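Local coordinates for hypothetical protein PH1789 (Pyrococcus horikoshii, PDB 1WR2) that is of unknown function but belongs by sequence to the ATP-grasp clan of alpha-beta proteins, at residues I147-L155 / K165-Y173; P118-V126 / I136-V145. One frame throughout, in Å; residues are numbered along the deposited sequence.

Contact 1 of 2, residues I147-L155 / K165-Y173; sequences ILKDVTFRL and KMIQEIKAY
The carboxylate of Asp150 grips two successive backbone N-H groups of the turn after helix 160-168, in an ATP-grasp domain where strand 152-155 is an edge strand of an antiparallel sheet. Lys171 N donates to OD1 of Asp150 at 2.8 Å and Ala172 N to OD2 of the same carboxylate at 3.1 Å, both on the syn side, the second donor lying further out of the carboxylate plane. The type I turn from Ile170 to Tyr173 presents these amides together, and CG of Asp150, anti to the backbone N (chi1 -180°), carries both oxygens to them. Lys171 NZ remains 4.1 Å from Asp150 OD1, a distance that would permit some electrostatic help without a salt bridge.

Further along the chain, Thr152 splits its two branches. Its hydroxyl donates to Met166 O, with OG1 and O 2.6 Å apart, while CG2 presses on CG2 of Ile170 at 3.4 Å, tighter than usual for two methyl carbons, their side chains crossing at about a right angle.

Arg154 and Glu169 reach for each other from opposite directions and form a salt bridge; the second bond, NH2 to OE2, is weak. The guanidinium and carboxylate planes are turned 55° apart, so the pair is not coplanar. CB of Met166 lies over one guanidinium face, offset toward its rim, whereas the aliphatic chain of Lys165 passes its edge.

Behind this first shell, Met166 and Ile170 rest on Phe138 of the neighbouring strand, and Ile167 turns to helix 187-203. A second NH1 bond helps to fix the rotation of the guanidinium: besides Glu169 OE1 at 2.6 Å, NH1 of Arg154 holds Phe153 O at 3.0 Å, nearly straight at 171°.

Contact 2 of 2, residues P118-V126 / I136-V145; sequences PGREVIIGV and IMFGLGGIFV
A chi1 of 172° carries the Phe138 ring away from its own backbone N and along the hairpin, so that CE1 lies 3.8 Å from CB of Val122, obliquely to the ring, while CG1 of Ile124 meets the ring edge. Met137, on the other face, folds back through bends at chi2 (63°) and chi3 (79°), which lay its methyl CE 3.7 Å from Gly125 O. Ile136 and Ile124 lie side by side and point the same way, CG1 of the first against CG2 of the second.

These side chains ride on an antiparallel beta hairpin of strands 120-129 and 133-140. Ile123 with Gly139 and Gly125 with Met137 are the hydrogen-bonded pairs; Met137 N to Gly125 O is short at 2.7 Å, whereas Gly139 N to Ile123 O is longer at 3.3 Å. Between them, CA-H groups of Phe138 and Ile124 also approach carbonyl oxygens of the partner strand.

At the non-hydrogen-bonded pair of Val122 and Leu140 the side chains diverge, though CG1 of Val122 still touches CD2 of Leu140; beyond Leu140 the chain leaves the strand. Gly141 N still bonds Glu121 O, almost straight at the hydrogen but from above the carbonyl plane. CG1 of Ile123 packs 3.8 Å from CA of Gly141, and its CD1 reaches Val145 at the start of helix 145-148.

Leu176 of helix 173-177 and Ile190 of helix 187-203 pack on Phe138. The chemistry is thus divided: backbone bonds set the register; Phe138, Ile124, Val126 and Ile136 make one face apolar, while Ile123 and Met137 lie on the other; and the Glu121 carboxylate, probably ionised, is linked to Gly142 N only weakly, through a water that donates to OE1.

In the fold
Strand 133-140 ties the two contacts together: it pairs with 120-129 in contact 2, and its other edge bonds strand 152-155 of contact 1 through Thr152 with Phe138 and Arg154 with Ile136. Contact 2 lies deeper, about 11 Å from the chain centre to its own centre, and is partly buried; contact 1, at about 19 Å, is a surface contact on an edge strand. Accordingly, main-chain bonds and apolar side chains dominate 118-126/136-145, whereas side-chain carboxylates, a hydroxyl and a guanidinium do much of the work in 147-155/165-173. The two also meet directly, where Ala172 packs on Leu140 and the Met166 methyl on the carbonyl O of Ile136.

Contact 1 of 2, residues I147-L155 / K165-Y173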
loop_
_atom_site.group_PDB
_atom_site.type_symbol
_atom_site.label_atom_id
_atom_site.label_comp_id
_atom_site.label_asym_id
_atom_site.label_seq_id
_atom_site.Cartn_x
_atom_site.Cartn_y
_atom_site.Cartn_z
ATOM N N ILE A 147 19.844 -3.144 1.068
ATOM C CA ILE A 147 21.271 -2.958 1.312
ATOM C C ILE A 147 21.515 -2.339 2.683
ATOM O O ILE A 147 22.430 -2.740 3.398
ATOM C CB ILE A 147 21.909 -2.037 0.249
ATOM C CG1 ILE A 147 21.783 -2.675 -1.135
ATOM C CG2 ILE A 147 23.372 -1.787 0.582
ATOM C CD1 ILE A 147 22.302 -1.800 -2.256
ATOM N N LEU A 148 20.692 -1.362 3.046
ATOM C CA LEU A 148 20.847 -0.684 4.322
ATOM C C LEU A 148 20.428 -1.549 5.509
ATOM O O LEU A 148 20.922 -1.361 6.619
ATOM C CB LEU A 148 20.077 0.640 4.310
ATOM C CG LEU A 148 20.605 1.678 3.310
ATOM C CD1 LEU A 148 19.775 2.951 3.396
ATOM C CD2 LEU A 148 22.068 1.989 3.613
ATOM N N LYS A 149 19.517 -2.489 5.278
ATOM C CA LYS A 149 19.082 -3.406 6.333
ATOM C C LYS A 149 18.840 -2.649 7.636
ATOM O O LYS A 149 19.461 -2.953 8.657
ATOM C CB LYS A 149 20.172 -4.463 6.565
ATOM C CG LYS A 149 20.757 -5.055 5.277
ATOM C CD LYS A 149 22.075 -5.804 5.518
ATOM C CE LYS A 149 23.217 -4.847 5.871
ATOM N NZ LYS A 149 24.563 -5.512 5.936
ATOM N N ASP A 150 17.940 -1.672 7.609
ATOM C CA ASP A 150 17.663 -0.867 8.795
ATOM C C ASP A 150 16.172 -0.842 9.138
ATOM O O ASP A 150 15.448 0.068 8.753
ATOM C CB ASP A 150 18.189 0.554 8.563
ATOM C CG ASP A 150 17.961 1.474 9.745
ATOM O OD1 ASP A 150 18.211 1.053 10.901
ATOM O OD2 ASP A 150 17.551 2.632 9.504
ATOM N N VAL A 151 15.719 -1.861 9.858
ATOM C CA VAL A 151 14.320 -1.947 10.241
ATOM C C VAL A 151 14.218 -2.317 11.709
ATOM O O VAL A 151 15.030 -3.087 12.219
ATOM C CB VAL A 151 13.572 -3.022 9.407
ATOM C CG1 VAL A 151 13.807 -2.786 7.919
ATOM C CG2 VAL A 151 14.053 -4.410 9.794
ATOM N N THR A 152 13.228 -1.756 12.391
ATOM C CA THR A 152 13.007 -2.066 13.796
ATOM C C THR A 152 11.652 -2.771 13.840
ATOM O O THR A 152 10.870 -2.650 12.890
ATOM C CB THR A 152 12.971 -0.780 14.657
ATOM O OG1 THR A 152 11.947 0.107 14.177
ATOM C CG2 THR A 152 14.316 -0.072 14.594
ATOM N N PHE A 153 11.378 -3.512 14.911
ATOM C CA PHE A 153 10.104 -4.213 15.013
ATOM C C PHE A 153 9.561 -4.236 16.436
ATOM O O PHE A 153 10.258 -3.875 17.392
ATOM C CB PHE A 153 10.238 -5.651 14.478
ATOM C CG PHE A 153 10.794 -6.630 15.477
ATOM C CD1 PHE A 153 9.947 -7.312 16.352
ATOM C CD2 PHE A 153 12.162 -6.869 15.550
ATOM C CE1 PHE A 153 10.460 -8.222 17.292
ATOM C CE2 PHE A 153 12.686 -7.774 16.482
ATOM C CZ PHE A 153 11.829 -8.453 17.357
ATOM N N ARG A 154 8.307 -4.658 16.563
ATOM C CA ARG A 154 7.639 -4.743 17.856
ATOM C C ARG A 154 6.517 -5.763 17.684
ATOM O O ARG A 154 6.020 -5.951 16.572
ATOM C CB ARG A 154 7.052 -3.374 18.216
ATOM C CG ARG A 154 7.424 -2.839 19.591
ATOM C CD ARG A 154 8.911 -2.946 19.845
ATOM N NE ARG A 154 9.444 -1.769 20.517
ATOM C CZ ARG A 154 10.575 -1.174 20.161
ATOM N NH1 ARG A 154 11.280 -1.650 19.143
ATOM N NH2 ARG A 154 11.001 -0.109 20.821
ATOM N N LEU A 155 6.123 -6.434 18.761
ATOM C CA LEU A 155 5.033 -7.397 18.650
ATOM C C LEU A 155 3.699 -6.652 18.694
ATOM O O LEU A 155 3.544 -5.669 19.420
ATOM C CB LEU A 155 5.099 -8.432 19.777
ATOM C CG LEU A 155 6.316 -9.354 19.711
ATOM C CD1 LEU A 155 6.237 -10.411 20.814
ATOM C CD2 LEU A 155 6.365 -10.017 18.335
ATOM N N LYS A 165 9.100 4.823 20.015
ATOM C CA LYS A 165 10.381 4.207 20.289
ATOM C C LYS A 165 10.954 3.496 19.052
ATOM O O LYS A 165 12.104 3.733 18.681
ATOM C CB LYS A 165 10.218 3.228 21.453
ATOM C CG LYS A 165 11.509 2.726 22.080
ATOM C CD LYS A 165 11.192 1.912 23.336
ATOM C CE LYS A 165 12.422 1.233 23.921
ATOM N NZ LYS A 165 12.060 0.382 25.088
ATOM N N MET A 166 10.164 2.642 18.403
ATOM C CA MET A 166 10.678 1.929 17.231
ATOM C C MET A 166 11.023 2.881 16.084
ATOM O O MET A 166 11.812 2.545 15.203
ATOM C CB MET A 166 9.688 0.853 16.764
ATOM C CG MET A 166 8.396 1.359 16.175
ATOM S SD MET A 166 7.213 0.009 15.952
ATOM C CE MET A 166 8.034 -0.965 14.676
ATOM N N ILE A 167 10.442 4.075 16.099
ATOM C CA ILE A 167 10.743 5.048 15.063
ATOM C C ILE A 167 12.113 5.656 15.352
ATOM O O ILE A 167 12.889 5.942 14.439
ATOM C CB ILE A 167 9.698 6.189 15.022
ATOM C CG1 ILE A 167 8.315 5.627 14.673
ATOM C CG2 ILE A 167 10.110 7.229 13.982
ATOM C CD1 ILE A 167 7.215 6.694 14.626
ATOM N N GLN A 168 12.415 5.832 16.633
ATOM C CA GLN A 168 13.683 6.426 17.043
ATOM C C GLN A 168 14.856 5.452 17.016
ATOM O O GLN A 168 16.014 5.869 16.976
ATOM C CB GLN A 168 13.538 7.014 18.447
ATOM C CG GLN A 168 12.378 7.981 18.570
ATOM C CD GLN A 168 12.241 8.569 19.958
ATOM O OE1 GLN A 168 12.439 7.879 20.963
ATOM N NE2 GLN A 168 11.877 9.848 20.024
ATOM N N GLU A 169 14.556 4.159 17.033
ATOM C CA GLU A 169 15.583 3.129 17.035
ATOM C C GLU A 169 16.257 2.846 15.691
ATOM O O GLU A 169 17.327 2.234 15.658
ATOM C CB GLU A 169 14.998 1.828 17.601
ATOM C CG GLU A 169 14.426 1.974 19.003
ATOM C CD GLU A 169 13.911 0.664 19.572
ATOM O OE1 GLU A 169 13.323 -0.131 18.811
ATOM O OE2 GLU A 169 14.086 0.435 20.787
ATOM N N ILE A 170 15.656 3.273 14.581
ATOM C CA ILE A 170 16.275 3.013 13.280
ATOM C C ILE A 170 17.502 3.900 13.107
ATOM O O ILE A 170 17.520 5.044 13.564
ATOM C CB ILE A 170 15.301 3.268 12.092
ATOM C CG1 ILE A 170 14.799 4.713 12.119
ATOM C CG2 ILE A 170 14.136 2.271 12.144
ATOM C CD1 ILE A 170 13.948 5.083 10.915
ATOM N N LYS A 171 18.529 3.371 12.452
ATOM C CA LYS A 171 19.752 4.139 12.247
ATOM C C LYS A 171 19.472 5.429 11.484
ATOM O O LYS A 171 20.085 6.462 11.746
ATOM C CB LYS A 171 20.779 3.310 11.480
ATOM C CG LYS A 171 21.199 2.027 12.179
ATOM C CD LYS A 171 22.414 1.411 11.495
ATOM C CE LYS A 171 22.760 0.068 12.097
ATOM N NZ LYS A 171 21.610 -0.875 11.977
ATOM N N ALA A 172 18.534 5.363 10.547
ATOM C CA ALA A 172 18.189 6.522 9.737
ATOM C C ALA A 172 17.271 7.518 10.432
ATOM O O ALA A 172 16.723 8.410 9.783
ATOM C CB ALA A 172 17.556 6.066 8.439
ATOM N N TYR A 173 17.102 7.381 11.744
ATOM C CA TYR A 173 16.233 8.298 12.470
ATOM C C TYR A 173 16.616 9.766 12.304
ATOM O O TYR A 173 15.750 10.625 12.098
ATOM C CB TYR A 173 16.208 7.988 13.962
ATOM C CG TYR A 173 15.386 9.015 14.693
ATOM C CD1 TYR A 173 13.999 9.034 14.562
ATOM C CD2 TYR A 173 15.996 10.034 15.423
ATOM C CE1 TYR A 173 13.238 10.042 15.131
ATOM C CE2 TYR A 173 15.242 11.053 15.998
ATOM C CZ TYR A 173 13.863 11.050 15.844
ATOM O OH TYR A 173 13.106 12.059 16.393
#

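Contact 2 of 2, residues P118-V126 / I136-V145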
loop_
_atom_site.group_PDB
_atom_site.type_symbol
_atom_site.label_atom_id
_atom_site.label_comp_id
_atom_site.label_asym_id
_atom_site.label_seq_id
_atom_site.Cartn_x
_atom_site.Cartn_y
_atom_site.Cartn_z
ATOM N N PRO A 118 5.569 13.707 -3.872
ATOM C CA PRO A 118 6.563 12.877 -3.193
ATOM C C PRO A 118 6.897 13.399 -1.799
ATOM O O PRO A 118 6.749 14.590 -1.512
ATOM C CB PRO A 118 7.756 12.920 -4.144
ATOM C CG PRO A 118 7.613 14.253 -4.805
ATOM C CD PRO A 118 6.136 14.324 -5.083
ATOM N N GLY A 119 7.326 12.486 -0.933
ATOM C CA GLY A 119 7.690 12.839 0.426
ATOM C C GLY A 119 8.693 11.810 0.903
ATOM O O GLY A 119 9.147 10.992 0.106
ATOM N N ARG A 120 9.040 11.832 2.184
ATOM C CA ARG A 120 10.000 10.869 2.718
ATOM C C ARG A 120 9.435 9.452 2.633
ATOM O O ARG A 120 8.384 9.164 3.203
ATOM C CB ARG A 120 10.330 11.196 4.174
ATOM C CG ARG A 120 11.264 10.186 4.828
ATOM C CD ARG A 120 12.655 10.230 4.214
ATOM N NE ARG A 120 13.280 11.535 4.406
ATOM C CZ ARG A 120 14.522 11.830 4.041
ATOM N NH1 ARG A 120 15.282 10.908 3.461
ATOM N NH2 ARG A 120 15.004 13.048 4.254
ATOM N N GLU A 121 10.133 8.568 1.926
ATOM C CA GLU A 121 9.668 7.194 1.788
ATOM C C GLU A 121 9.947 6.339 3.015
ATOM O O GLU A 121 11.085 6.277 3.489
ATOM C CB GLU A 121 10.311 6.519 0.573
ATOM C CG GLU A 121 9.803 7.004 -0.762
ATOM C CD GLU A 121 10.140 6.046 -1.890
ATOM O OE1 GLU A 121 9.667 4.883 -1.858
ATOM O OE2 GLU A 121 10.881 6.454 -2.811
ATOM N N VAL A 122 8.903 5.695 3.533
ATOM C CA VAL A 122 9.043 4.800 4.673
ATOM C C VAL A 122 8.276 3.524 4.345
ATOM O O VAL A 122 7.500 3.478 3.380
ATOM C CB VAL A 122 8.481 5.392 5.992
ATOM C CG1 VAL A 122 9.147 6.729 6.297
ATOM C CG2 VAL A 122 6.983 5.524 5.911
ATOM N N ILE A 123 8.506 2.481 5.130
ATOM C CA ILE A 123 7.833 1.209 4.902
ATOM C C ILE A 123 7.345 0.621 6.218
ATOM O O ILE A 123 8.072 0.614 7.211
ATOM C CB ILE A 123 8.790 0.163 4.257
ATOM C CG1 ILE A 123 9.239 0.623 2.866
ATOM C CG2 ILE A 123 8.087 -1.191 4.157
ATOM C CD1 ILE A 123 10.228 -0.347 2.191
ATOM N N ILE A 124 6.107 0.144 6.226
ATOM C CA ILE A 124 5.558 -0.498 7.408
ATOM C C ILE A 124 5.197 -1.914 6.991
ATOM O O ILE A 124 4.376 -2.121 6.089
ATOM C CB ILE A 124 4.305 0.219 7.932
ATOM C CG1 ILE A 124 4.696 1.571 8.541
ATOM C CG2 ILE A 124 3.609 -0.652 8.966
ATOM C CD1 ILE A 124 3.512 2.412 9.007
ATOM N N GLY A 125 5.836 -2.887 7.631
ATOM C CA GLY A 125 5.573 -4.279 7.316
ATOM C C GLY A 125 5.005 -5.062 8.486
ATOM O O GLY A 125 5.171 -4.686 9.644
ATOM N N VAL A 126 4.333 -6.161 8.167
ATOM C CA VAL A 126 3.730 -7.036 9.158
ATOM C C VAL A 126 3.926 -8.484 8.737
ATOM O O VAL A 126 3.664 -8.862 7.593
ATOM C CB VAL A 126 2.214 -6.757 9.309
ATOM C CG1 VAL A 126 1.566 -7.813 10.193
ATOM C CG2 VAL A 126 2.003 -5.376 9.914
ATOM N N ILE A 136 5.079 -5.960 13.822
ATOM C CA ILE A 136 5.017 -4.817 12.946
ATOM C C ILE A 136 6.441 -4.258 12.824
ATOM O O ILE A 136 7.172 -4.174 13.812
ATOM C CB ILE A 136 4.047 -3.758 13.510
ATOM C CG1 ILE A 136 3.904 -2.596 12.524
ATOM C CG2 ILE A 136 4.532 -3.284 14.882
ATOM C CD1 ILE A 136 2.683 -1.728 12.797
ATOM N N MET A 137 6.827 -3.909 11.600
ATOM C CA MET A 137 8.165 -3.386 11.302
ATOM C C MET A 137 8.097 -1.987 10.709
ATOM O O MET A 137 7.127 -1.623 10.034
ATOM C CB MET A 137 8.882 -4.283 10.279
ATOM C CG MET A 137 9.425 -5.612 10.790
ATOM S SD MET A 137 8.183 -6.776 11.412
ATOM C CE MET A 137 7.518 -7.485 9.887
ATOM N N PHE A 138 9.156 -1.220 10.935
ATOM C CA PHE A 138 9.262 0.132 10.411
ATOM C C PHE A 138 10.693 0.394 9.973
ATOM O O PHE A 138 11.639 -0.062 10.614
ATOM C CB PHE A 138 8.886 1.169 11.465
ATOM C CG PHE A 138 9.163 2.577 11.034
ATOM C CD1 PHE A 138 8.362 3.194 10.075
ATOM C CD2 PHE A 138 10.259 3.270 11.545
ATOM C CE1 PHE A 138 8.647 4.473 9.627
ATOM C CE2 PHE A 138 10.554 4.558 11.103
ATOM C CZ PHE A 138 9.748 5.162 10.142
ATOM N N GLY A 139 10.841 1.138 8.882
ATOM C CA GLY A 139 12.156 1.483 8.377
ATOM C C GLY A 139 11.972 2.379 7.169
ATOM O O GLY A 139 10.861 2.476 6.646
ATOM N N LEU A 140 13.032 3.044 6.719
ATOM C CA LEU A 140 12.912 3.909 5.550
ATOM C C LEU A 140 12.815 3.079 4.281
ATOM O O LEU A 140 13.286 1.939 4.230
ATOM C CB LEU A 140 14.114 4.853 5.425
ATOM C CG LEU A 140 14.261 5.989 6.441
ATOM C CD1 LEU A 140 15.369 6.929 5.989
ATOM C CD2 LEU A 140 12.960 6.749 6.564
ATOM N N GLY A 141 12.206 3.662 3.253
ATOM C CA GLY A 141 12.067 2.970 1.986
ATOM C C GLY A 141 13.188 3.365 1.043
ATOM O O GLY A 141 14.287 3.702 1.480
ATOM N N GLY A 142 12.910 3.340 -0.254
ATOM C CA GLY A 142 13.931 3.690 -1.221
ATOM C C GLY A 142 14.342 2.439 -1.965
ATOM O O GLY A 142 13.828 1.360 -1.680
ATOM N N ILE A 143 15.269 2.567 -2.907
ATOM C CA ILE A 143 15.708 1.410 -3.679
ATOM C C ILE A 143 16.845 0.641 -3.002
ATOM O O ILE A 143 17.205 -0.458 -3.434
ATOM C CB ILE A 143 16.146 1.833 -5.096
ATOM C CG1 ILE A 143 17.236 2.903 -5.013
ATOM C CG2 ILE A 143 14.943 2.364 -5.867
ATOM C CD1 ILE A 143 17.791 3.324 -6.362
ATOM N N PHE A 144 17.389 1.212 -1.932
ATOM C CA PHE A 144 18.486 0.584 -1.198
ATOM C C PHE A 144 18.064 0.055 0.171
ATOM O O PHE A 144 18.887 -0.056 1.082
ATOM C CB PHE A 144 19.634 1.581 -1.028
ATOM C CG PHE A 144 20.145 2.138 -2.328
ATOM C CD1 PHE A 144 20.606 1.288 -3.332
ATOM C CD2 PHE A 144 20.157 3.511 -2.555
ATOM C CE1 PHE A 144 21.072 1.797 -4.545
ATOM C CE2 PHE A 144 20.620 4.032 -3.764
ATOM C CZ PHE A 144 21.077 3.171 -4.761
ATOM N N VAL A 145 16.784 -0.280 0.310
ATOM C CA VAL A 145 16.269 -0.794 1.575
ATOM C C VAL A 145 16.915 -2.129 1.950
ATOM O O VAL A 145 17.241 -2.364 3.112
ATOM C CB VAL A 145 14.733 -0.973 1.521
ATOM C CG1 VAL A 145 14.368 -2.013 0.481
ATOM C CG2 VAL A 145 14.205 -1.382 2.889
HETATM O O HOH W 1 9.650 2.328 -0.904
#